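Local structure of pheromone cOB1/lipoprotein, YaeC family (Enterococcus faecalis, 4EF1) at residues S4-G9 / V31-T36. The protein probably binds methionine as the substrate-binding lipoprotein of an uptake system, and its precursor is also the source of the pheromone cOB1. Numbering follows the deposited sequence.
Sequences SVLKVG and VKLEVT
With CG anti to its carbonyl carbon (chi1 -63°) and the chain extended beyond, E34 sends its carboxylate out on the same face as V5, up to the V5 side chain, while V5 turns CG1 anti to its backbone N and so presents that methyl to it. The two belong to parallel strands of a right-handed beta-alpha-beta unit, 4-10 and 31-37 linked by helix 12-28, in a lobe of a periplasmic-binding-protein fold. The evidence for the pairing is a ladder of five backbone hydrogen bonds in which S4, L6 and V8 on one strand alternate with K32, E34 and T36 on the other. The straightest is V8 N to E34 O at 2.7 Å, running nearly along the C=O axis (172° at the hydrogen); K32 N instead meets S4 O from above the carbonyl plane.

On the face bearing V5, K7, K32 and E34, V5 CG1 lies 3.6 Å from E34 CD, the two side chains crossing obliquely. K7 runs alongside E34, its CE 3.3 Å from E34 OE1, yet K7 NZ stays 4.4 Å from that oxygen, too far for a salt bridge. K32 bends at its last torsion to reach E34 along its own strand, which would be expected to stabilise the ionised carboxylate.

On the face of L6, V8, V31 and L33, all four buried, the contacts are apolar: L6 CB meets V31 CG1 at 3.9 Å, and V8 and L33 cross obliquely, V8 CG2 lying 3.6 Å from L33 CD1. L220 of helix 215-225 covers L6 and V8, and helix 12-28 sets L26 on V31. The K32 salt bridge is made by NZ on the anti lone pair of E34 OE2, at 2.7 Å.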
loop_
_atom_site.group_PDB
_atom_site.type_symbol
_atom_site.label_atom_id
_atom_site.label_comp_id
_atom_site.label_asym_id
_atom_site.label_seq_id
_atom_site.Cartn_x
_atom_site.Cartn_y
_atom_site.Cartn_z
ATOM N N SER A 4 -7.453 7.391 -27.519
ATOM C CA SER A 4 -6.445 8.239 -26.765
ATOM C C SER A 4 -5.588 7.369 -25.817
ATOM O O SER A 4 -6.149 6.731 -24.955
ATOM C CB SER A 4 -7.101 9.322 -25.880
ATOM O OG SER A 4 -7.841 10.285 -26.603
ATOM N N VAL A 5 -4.261 7.394 -25.932
ATOM C CA VAL A 5 -3.395 6.526 -25.115
ATOM C C VAL A 5 -3.251 7.082 -23.678
ATOM O O VAL A 5 -3.139 8.292 -23.485
ATOM C CB VAL A 5 -1.997 6.338 -25.743
ATOM C CG1 VAL A 5 -1.138 5.336 -24.955
ATOM C CG2 VAL A 5 -2.089 5.933 -27.193
ATOM N N LEU A 6 -3.296 6.208 -22.677
ATOM C CA LEU A 6 -3.048 6.598 -21.275
ATOM C C LEU A 6 -2.127 5.535 -20.702
ATOM O O LEU A 6 -2.505 4.357 -20.584
ATOM C CB LEU A 6 -4.336 6.734 -20.456
ATOM C CG LEU A 6 -4.167 7.263 -19.009
ATOM C CD1 LEU A 6 -3.640 8.685 -18.957
ATOM C CD2 LEU A 6 -5.479 7.175 -18.257
ATOM N N LYS A 7 -0.891 5.930 -20.418
ATOM C CA LYS A 7 0.119 5.000 -19.890
ATOM C C LYS A 7 0.155 5.069 -18.381
ATOM O O LYS A 7 0.514 6.129 -17.830
ATOM C CB LYS A 7 1.505 5.312 -20.449
ATOM C CG LYS A 7 1.775 4.753 -21.835
ATOM C CD LYS A 7 3.202 5.052 -22.295
ATOM C CE LYS A 7 3.485 4.406 -23.639
ATOM N NZ LYS A 7 4.443 5.190 -24.460
ATOM N N VAL A 8 -0.171 3.963 -17.704
ATOM C CA VAL A 8 -0.194 3.944 -16.222
ATOM C C VAL A 8 0.859 2.973 -15.636
ATOM O O VAL A 8 0.959 1.806 -16.055
ATOM C CB VAL A 8 -1.600 3.632 -15.691
ATOM C CG1 VAL A 8 -1.637 3.835 -14.196
ATOM C CG2 VAL A 8 -2.661 4.528 -16.376
ATOM N N GLY A 9 1.680 3.452 -14.709
ATOM C CA GLY A 9 2.670 2.591 -14.036
ATOM C C GLY A 9 2.029 2.026 -12.790
ATOM O O GLY A 9 1.282 2.744 -12.099
ATOM N N VAL A 31 -10.426 5.379 -24.706
ATOM C CA VAL A 31 -9.096 5.426 -24.089
ATOM C C VAL A 31 -8.384 4.092 -24.308
ATOM O O VAL A 31 -8.949 3.057 -24.011
ATOM C CB VAL A 31 -9.196 5.742 -22.573
ATOM C CG1 VAL A 31 -7.842 5.607 -21.876
ATOM C CG2 VAL A 31 -9.769 7.129 -22.346
ATOM N N LYS A 32 -7.157 4.133 -24.831
ATOM C CA LYS A 32 -6.290 2.953 -24.905
ATOM C C LYS A 32 -5.359 2.962 -23.678
ATOM O O LYS A 32 -4.363 3.708 -23.605
ATOM C CB LYS A 32 -5.477 2.939 -26.194
ATOM C CG LYS A 32 -4.585 1.717 -26.354
ATOM C CD LYS A 32 -3.816 1.729 -27.680
ATOM C CE LYS A 32 -3.105 0.401 -27.941
ATOM N NZ LYS A 32 -2.253 -0.028 -26.790
ATOM N N LEU A 33 -5.715 2.136 -22.714
ATOM C CA LEU A 33 -4.977 2.009 -21.485
ATOM C C LEU A 33 -3.744 1.113 -21.711
ATOM O O LEU A 33 -3.834 0.040 -22.325
ATOM C CB LEU A 33 -5.909 1.461 -20.409
ATOM C CG LEU A 33 -5.387 1.370 -19.018
ATOM C CD1 LEU A 33 -5.006 2.777 -18.536
ATOM C CD2 LEU A 33 -6.473 0.769 -18.161
ATOM N N GLU A 34 -2.584 1.587 -21.276
ATOM C CA GLU A 34 -1.340 0.825 -21.365
ATOM C C GLU A 34 -0.687 0.803 -19.992
ATOM O O GLU A 34 -0.708 1.797 -19.272
ATOM C CB GLU A 34 -0.417 1.424 -22.429
ATOM C CG GLU A 34 -1.015 1.361 -23.831
ATOM C CD GLU A 34 -0.107 1.922 -24.928
ATOM O OE1 GLU A 34 0.998 2.429 -24.616
ATOM O OE2 GLU A 34 -0.532 1.872 -26.106
ATOM N N VAL A 35 -0.156 -0.348 -19.616
ATOM C CA VAL A 35 0.328 -0.566 -18.261
ATOM C C VAL A 35 1.824 -0.894 -18.266
ATOM O O VAL A 35 2.277 -1.709 -19.078
ATOM C CB VAL A 35 -0.431 -1.729 -17.606
ATOM C CG1 VAL A 35 0.058 -1.959 -16.186
ATOM C CG2 VAL A 35 -1.910 -1.453 -17.618
ATOM N N THR A 36 2.572 -0.258 -17.368
ATOM C CA THR A 36 4.015 -0.563 -17.158
ATOM C C THR A 36 4.081 -1.026 -15.714
ATOM O O THR A 36 3.529 -0.352 -14.868
ATOM C CB THR A 36 4.895 0.663 -17.378
ATOM O OG1 THR A 36 4.764 1.070 -18.738
ATOM C CG2 THR A 36 6.382 0.362 -17.113
#